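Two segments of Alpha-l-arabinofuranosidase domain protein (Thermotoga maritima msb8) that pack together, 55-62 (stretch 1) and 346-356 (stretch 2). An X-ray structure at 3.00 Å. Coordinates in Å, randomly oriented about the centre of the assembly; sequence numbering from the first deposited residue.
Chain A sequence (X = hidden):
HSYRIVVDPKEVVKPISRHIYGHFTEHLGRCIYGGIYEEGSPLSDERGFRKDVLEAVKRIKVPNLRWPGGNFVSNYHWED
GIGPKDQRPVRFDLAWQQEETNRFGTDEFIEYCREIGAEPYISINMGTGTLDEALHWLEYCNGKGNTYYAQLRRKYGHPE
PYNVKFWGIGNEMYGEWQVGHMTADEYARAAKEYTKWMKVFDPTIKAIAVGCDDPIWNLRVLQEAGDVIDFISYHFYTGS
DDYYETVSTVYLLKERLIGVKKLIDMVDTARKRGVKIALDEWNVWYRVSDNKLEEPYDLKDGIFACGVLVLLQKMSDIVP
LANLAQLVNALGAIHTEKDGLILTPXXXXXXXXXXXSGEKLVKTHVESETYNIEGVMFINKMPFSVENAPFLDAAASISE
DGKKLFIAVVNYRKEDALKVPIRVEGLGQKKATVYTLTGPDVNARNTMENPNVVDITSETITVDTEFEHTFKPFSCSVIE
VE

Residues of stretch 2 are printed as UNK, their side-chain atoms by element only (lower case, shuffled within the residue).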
ATOM      1  N   GLU A  55      13.767  -3.481 -11.630  1.00 58.44           N
ATOM      2  CA  GLU A  55      13.122  -4.687 -12.166  1.00 64.83           C
ATOM      3  C   GLU A  55      12.140  -5.222 -11.177  1.00 65.64           C
ATOM      4  O   GLU A  55      10.957  -5.380 -11.489  1.00 68.18           O
ATOM      5  CB  GLU A  55      14.112  -5.792 -12.429  1.00 54.69           C
ATOM      6  CG  GLU A  55      15.070  -5.488 -13.500  1.00 76.31           C
ATOM      7  CD  GLU A  55      15.964  -6.653 -13.721  1.00 92.34           C
ATOM      8  OE1 GLU A  55      15.649  -7.725 -13.129  1.00 98.75           O
ATOM      9  OE2 GLU A  55      16.963  -6.499 -14.468  1.00 97.05           O
ATOM     10  N   ALA A  56      12.652  -5.519  -9.985  1.00 51.65           N
ATOM     11  CA  ALA A  56      11.823  -6.046  -8.921  1.00 47.17           C
ATOM     12  C   ALA A  56      10.546  -5.226  -8.782  1.00 53.52           C
ATOM     13  O   ALA A  56       9.479  -5.777  -8.487  1.00 51.25           O
ATOM     14  CB  ALA A  56      12.586  -6.039  -7.635  1.00 51.97           C
ATOM     15  N   VAL A  57      10.649  -3.912  -9.009  1.00 52.49           N
ATOM     16  CA  VAL A  57       9.485  -3.026  -8.894  1.00 40.52           C
ATOM     17  C   VAL A  57       8.508  -3.156 -10.063  1.00 36.68           C
ATOM     18  O   VAL A  57       7.284  -3.074  -9.883  1.00 34.17           O
ATOM     19  CB  VAL A  57       9.935  -1.544  -8.747  1.00 38.33           C
ATOM     20  CG1 VAL A  57       8.746  -0.590  -8.940  1.00 18.55           C
ATOM     21  CG2 VAL A  57      10.568  -1.334  -7.373  1.00 23.37           C
ATOM     22  N   LYS A  58       9.043  -3.362 -11.260  1.00 29.49           N
ATOM     23  CA  LYS A  58       8.171  -3.493 -12.417  1.00 34.62           C
ATOM     24  C   LYS A  58       7.491  -4.863 -12.374  1.00 39.66           C
ATOM     25  O   LYS A  58       6.383  -5.060 -12.910  1.00 33.28           O
ATOM     26  CB  LYS A  58       8.961  -3.373 -13.715  1.00 29.12           C
ATOM     27  CG  LYS A  58       9.759  -2.104 -13.872  1.00 37.23           C
ATOM     28  CD  LYS A  58      10.167  -1.923 -15.331  1.00 34.99           C
ATOM     29  CE  LYS A  58      11.052  -0.688 -15.552  1.00 37.40           C
ATOM     30  NZ  LYS A  58      11.257  -0.429 -17.022  1.00 21.42           N
ATOM     31  N   ARG A  59       8.156  -5.812 -11.727  1.00 40.51           N
ATOM     32  CA  ARG A  59       7.615  -7.154 -11.659  1.00 49.02           C
ATOM     33  C   ARG A  59       6.344  -7.220 -10.854  1.00 47.06           C
ATOM     34  O   ARG A  59       5.575  -8.179 -11.003  1.00 55.09           O
ATOM     35  CB  ARG A  59       8.635  -8.132 -11.078  1.00 59.19           C
ATOM     36  CG  ARG A  59       8.167  -9.587 -11.090  1.00 63.46           C
ATOM     37  CD  ARG A  59       9.204 -10.460 -10.436  1.00 68.63           C
ATOM     38  NE  ARG A  59      10.494 -10.252 -11.075  1.00 70.21           N
ATOM     39  CZ  ARG A  59      11.639 -10.129 -10.415  1.00 76.26           C
ATOM     40  NH1 ARG A  59      11.645 -10.194  -9.087  1.00 67.53           N
ATOM     41  NH2 ARG A  59      12.775  -9.930 -11.084  1.00 74.61           N
ATOM     42  N   ILE A  60       6.116  -6.241  -9.981  1.00 47.68           N
ATOM     43  CA  ILE A  60       4.885  -6.276  -9.219  1.00 42.04           C
ATOM     44  C   ILE A  60       4.561  -4.940  -9.870  1.00 50.15           C
ATOM     45  O   ILE A  60       5.186  -3.938  -9.578  1.00 74.21           O
ATOM     46  CB  ILE A  60       5.154  -6.283  -7.729  1.00 28.87           C
ATOM     47  CG1 ILE A  60       5.920  -5.057  -7.332  1.00 17.83           C
ATOM     48  CG2 ILE A  60       6.003  -7.489  -7.347  1.00 38.12           C
ATOM     49  CD1 ILE A  60       6.072  -5.014  -5.829  1.00 29.66           C
ATOM     50  N   LYS A  61       3.552  -4.952 -10.743  1.00 44.10           N
ATOM     51  CA  LYS A  61       3.053  -3.781 -11.460  1.00 41.37           C
ATOM     52  C   LYS A  61       2.452  -2.747 -10.525  1.00 40.98           C
ATOM     53  O   LYS A  61       1.216  -2.626 -10.444  1.00 30.90           O
ATOM     54  CB  LYS A  61       1.915  -4.433 -12.241  1.00 36.38           C
ATOM     55  CG  LYS A  61       2.359  -5.071 -13.528  1.00 63.85           C
ATOM     56  CD  LYS A  61       2.881  -6.478 -13.336  1.00 70.09           C
ATOM     57  CE  LYS A  61       1.730  -7.419 -13.047  1.00 70.27           C
ATOM     58  NZ  LYS A  61       0.686  -7.319 -14.109  1.00 62.08           N
ATOM     59  N   VAL A  62       3.311  -1.993  -9.842  1.00 34.83           N
ATOM     60  CA  VAL A  62       2.823  -0.975  -8.925  1.00 36.89           C
ATOM     61  C   VAL A  62       1.847  -0.035  -9.676  1.00 36.31           C
ATOM     62  O   VAL A  62       2.175   0.481 -10.760  1.00 29.34           O
ATOM     63  CB  VAL A  62       4.021  -0.216  -8.268  1.00 39.36           C
ATOM     64  CG1 VAL A  62       5.038   0.167  -9.303  1.00 41.34           C
ATOM     65  CG2 VAL A  62       3.532   1.006  -7.550  1.00 40.06           C
ATOM     66  N   UNK A 346       7.288 -10.145   2.323  1.00 49.04           N
ATOM     67  CA  UNK A 346       6.273  -9.128   2.082  1.00 43.40           C
ATOM     68  C   UNK A 346       6.260  -8.816   0.592  1.00 34.93           C
ATOM     69  O   UNK A 346       5.200  -8.704  -0.024  1.00 39.14           O
ATOM     70  c   UNK A 346       6.721  -8.180   4.354  1.00 44.92           C
ATOM     71  c   UNK A 346       5.477  -6.848   2.652  1.00 49.87           C
ATOM     72  c   UNK A 346       6.582  -7.855   2.868  1.00 44.06           C
ATOM     73  N   UNK A 347       7.449  -8.685   0.006  1.00 32.68           N
ATOM     74  CA  UNK A 347       7.528  -8.414  -1.428  1.00 30.35           C
ATOM     75  C   UNK A 347       6.882  -9.567  -2.181  1.00 29.79           C
ATOM     76  O   UNK A 347       6.081  -9.358  -3.081  1.00 25.94           O
ATOM     77  c   UNK A 347       8.983  -8.218  -1.882  1.00 24.23           C
ATOM     78  c   UNK A 347       9.153  -8.187  -3.396  1.00 38.84           C
ATOM     79  c   UNK A 347       9.284  -8.149  -6.176  1.00 35.14           C
ATOM     80  c   UNK A 347       9.349  -6.968  -5.470  1.00 32.47           C
ATOM     81  c   UNK A 347       9.106  -9.369  -4.148  1.00 52.01           C
ATOM     82  o   UNK A 347       9.295  -8.149  -7.538  1.00 51.27           O
ATOM     83  c   UNK A 347       9.169  -9.347  -5.533  1.00 39.90           C
ATOM     84  c   UNK A 347       9.284  -6.992  -4.085  1.00 31.08           C
ATOM     85  N   UNK A 348       7.225 -10.789  -1.788  1.00 39.04           N
ATOM     86  CA  UNK A 348       6.688 -11.966  -2.434  1.00 37.24           C
ATOM     87  C   UNK A 348       5.170 -11.957  -2.465  1.00 41.19           C
ATOM     88  O   UNK A 348       4.570 -12.200  -3.525  1.00 39.02           O
ATOM     89  n   UNK A 348      10.787 -13.824  -5.249  1.00 36.81           N
ATOM     90  c   UNK A 348       9.016 -13.582  -3.486  1.00 54.40           C
ATOM     91  c   UNK A 348       7.202 -13.221  -1.736  1.00 42.37           C
ATOM     92  c   UNK A 348       8.687 -13.465  -1.980  1.00 51.75           C
ATOM     93  c   UNK A 348      10.521 -13.764  -3.781  1.00 46.06           C
ATOM     94  N   UNK A 349       4.548 -11.650  -1.324  1.00 34.28           N
ATOM     95  CA  UNK A 349       3.087 -11.628  -1.247  1.00 38.39           C
ATOM     96  C   UNK A 349       2.510 -10.813  -2.395  1.00 39.50           C
ATOM     97  O   UNK A 349       1.507 -11.190  -3.020  1.00 33.35           O
ATOM     98  c   UNK A 349       2.630 -11.070   0.077  1.00 17.53           C
ATOM     99  N   UNK A 350       3.141  -9.690  -2.685  1.00 35.40           N
ATOM    100  CA  UNK A 350       2.643  -8.900  -3.789  1.00 42.45           C
ATOM    101  C   UNK A 350       2.939  -9.585  -5.118  1.00 44.18           C
ATOM    102  O   UNK A 350       2.079  -9.624  -5.999  1.00 34.38           O
ATOM    103  c   UNK A 350       2.098  -5.738  -0.672  1.00 39.04           C
ATOM    104  c   UNK A 350       3.257  -7.514  -3.787  1.00 43.90           C
ATOM    105  c   UNK A 350       2.571  -6.560  -2.877  1.00 41.29           C
ATOM    106  c   UNK A 350       1.308  -4.724  -1.203  1.00 26.43           C
ATOM    107  c   UNK A 350       1.777  -5.551  -3.397  1.00 43.93           C
ATOM    108  c   UNK A 350       2.727  -6.650  -1.507  1.00 34.51           C
ATOM    109  c   UNK A 350       1.147  -4.630  -2.557  1.00 41.42           C
ATOM    110  N   UNK A 351       4.144 -10.138  -5.260  1.00 49.77           N
ATOM    111  CA  UNK A 351       4.513 -10.806  -6.510  1.00 52.62           C
ATOM    112  C   UNK A 351       3.427 -11.811  -6.864  1.00 51.75           C
ATOM    113  O   UNK A 351       2.974 -11.908  -8.026  1.00 35.00           O
ATOM    114  c   UNK A 351       7.824 -12.533  -7.634  1.00 52.18           C
ATOM    115  c   UNK A 351       6.591 -11.640  -7.696  1.00 47.98           C
ATOM    116  c   UNK A 351       5.855 -11.537  -6.376  1.00 46.33           C
ATOM    117  o   UNK A 351       8.127 -13.177  -8.665  1.00 52.70           O
ATOM    118  o   UNK A 351       8.498 -12.582  -6.577  1.00 44.59           O
ATOM    119  N   UNK A 352       2.988 -12.537  -5.836  1.00 42.59           N
ATOM    120  CA  UNK A 352       1.972 -13.553  -6.021  1.00 32.42           C
ATOM    121  C   UNK A 352       0.606 -13.003  -6.364  1.00 36.71           C
ATOM    122  O   UNK A 352       0.039 -13.343  -7.403  1.00 41.18           O
ATOM    123  c   UNK A 352       0.767 -16.175  -3.471  1.00 42.29           C
ATOM    124  c   UNK A 352       1.861 -14.408  -4.776  1.00 44.81           C
ATOM    125  c   UNK A 352       0.744 -15.440  -4.796  1.00 34.25           C
ATOM    126  c   UNK A 352       0.928 -16.376  -5.947  1.00 13.48           C
ATOM    127  N   UNK A 353       0.070 -12.130  -5.518  1.00 38.23           N
ATOM    128  CA  UNK A 353      -1.272 -11.628  -5.794  1.00 34.96           C
ATOM    129  C   UNK A 353      -1.424 -10.667  -6.943  1.00 31.63           C
ATOM    130  O   UNK A 353      -2.443 -10.686  -7.609  1.00 34.80           O
ATOM    131  c   UNK A 353      -2.535 -13.196  -3.439  1.00 33.83           C
ATOM    132  c   UNK A 353      -1.933 -10.975  -4.563  1.00 30.76           C
ATOM    133  c   UNK A 353      -1.781 -11.867  -3.335  1.00 33.36           C
ATOM    134  c   UNK A 353      -3.427 -10.800  -4.841  1.00 29.31           C
ATOM    135  N   UNK A 354      -0.437  -9.823  -7.196  1.00 31.02           N
ATOM    136  CA  UNK A 354      -0.609  -8.882  -8.295  1.00 40.29           C
ATOM    137  C   UNK A 354      -0.555  -9.552  -9.673  1.00 40.95           C
ATOM    138  O   UNK A 354      -1.228  -9.133 -10.610  1.00 38.99           O
ATOM    139  c   UNK A 354       0.434  -7.726  -8.253  1.00 45.04           C
ATOM    140  c   UNK A 354       0.290  -6.948  -6.971  1.00 25.00           C
ATOM    141  c   UNK A 354       1.845  -8.270  -8.410  1.00 44.54           C
ATOM    142  N   UNK A 355       0.229 -10.608  -9.795  1.00 51.49           N
ATOM    143  CA  UNK A 355       0.323 -11.267 -11.076  1.00 58.60           C
ATOM    144  C   UNK A 355      -0.700 -12.394 -11.267  1.00 63.56           C
ATOM    145  O   UNK A 355      -0.811 -12.966 -12.360  1.00 68.50           O
ATOM    146  n   UNK A 355       3.551 -10.454 -10.394  1.00 60.84           N
ATOM    147  c   UNK A 355       2.736 -10.673 -11.423  1.00 56.73           C
ATOM    148  c   UNK A 355       1.736 -11.786 -11.255  1.00 54.62           C
ATOM    149  o   UNK A 355       2.779 -10.010 -12.456  1.00 42.15           O
ATOM    150  N   UNK A 356      -1.461 -12.699 -10.216  1.00 61.98           N
ATOM    151  CA  UNK A 356      -2.460 -13.769 -10.274  1.00 60.38           C
ATOM    152  C   UNK A 356      -3.758 -13.319  -9.608  1.00 59.69           C
ATOM    153  O   UNK A 356      -4.197 -13.909  -8.626  1.00 55.31           O
ATOM    154  c   UNK A 356      -0.600 -15.521 -10.234  1.00 56.02           C
ATOM    155  c   UNK A 356       0.720 -16.247 -11.845  1.00 52.79           C
ATOM    156  c   UNK A 356      -1.885 -15.041  -9.604  1.00 52.06           C
ATOM    157  n   UNK A 356      -0.543 -16.042 -11.512  1.00 50.78           N
ATOM    158  c   UNK A 356       0.688 -15.440  -9.811  1.00 54.67           C
ATOM    159  n   UNK A 356       1.486 -15.890 -10.830  1.00 42.38           N
TER

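Position 346 carries three side-chain carbons, one bonded to the other two, so the branch lies at CB; no side-chain atom comes within 8 Å of stretch 1. A beta-branched, all-carbon side chain of this size is Val 346.

Position 347 has one carbon followed by a six-carbon ring bearing an oxygen. The CA-to-CB bond points sideways, but chi1 near t carries the ring end to stretch 1, where the ring oxygen reaches Ala 56 O and the ring packs against Ile 60 CG2. This identifies Tyr 347. Tyr 347 OH donates a hydrogen bond to Ala 56 O at 2.6 Å, and that acceptor lies at the ring edge, near its plane. Ile 60 CG2 packs 3.5 Å from Tyr 347 CZ.

At 348, four carbons in a row end in nitrogen: Lys 348. Its CA-to-CB bond points away from stretch 1. Position 349 has a single side-chain carbon, out of reach of stretch 1, and is Ala 349.

Position 350 shows one carbon and an unsubstituted six-carbon ring. Its CB faces stretch 1, 4.3 Å from Ile 60 CD1, while the ring leads away. The missing oxygen separates it from a tyrosine, so it is Phe 350.

Position 351 has three carbons, the third carrying two oxygens, one of which approaches Arg 59 CD; this carboxylate two carbons beyond CA means Glu 351. Glu 351 OE1 forms a salt bridge with Lys 348 NZ at 2.9 Å, one helical turn back. Glu 351 OE2 lies 3.4 Å from Arg 59 CD but 4.5 Å from Arg 59 NE, beyond salt-bridge range.

Position 352 has four carbons forked at the second and points away: Leu 352. At 353 the four carbons fork at the first, with one arm two carbons long, giving Ile 353, also out of reach.

Position 354 again has one carbon bearing two others, directed toward stretch 1 and touching Ile 60. It is Val 354, with CG2 3.9 Å from Ile 60 CB.

Position 355 has two carbons, the second carrying one oxygen and one nitrogen; the nitrogen reaches Arg 59 O. This is the amide of Asn 355. Asn 355 ND2 donates to Arg 59 O at 3.1 Å with an angle of 167°, and also to Glu 351 O at 2.8 Å.

Position 356 has one carbon and a five-membered ring of three carbons and two nitrogens: His 356, without contact.

The contact buries 428 Å² and centres on Ile 60, whose CA lies 5.3 Å from Glu 351 CA. Its side chain meets Tyr 347, Phe 350, Glu 351 and Val 354, an i, i+3, i+4, i+7 pattern that brings them to one side of the helix. Two side-chain donors, Tyr 347 and Asn 355, fix this packing by binding the carbonyls of Ala 56 and Arg 59.

Stretch 2, residues 346-356: VYKAFELIVNH
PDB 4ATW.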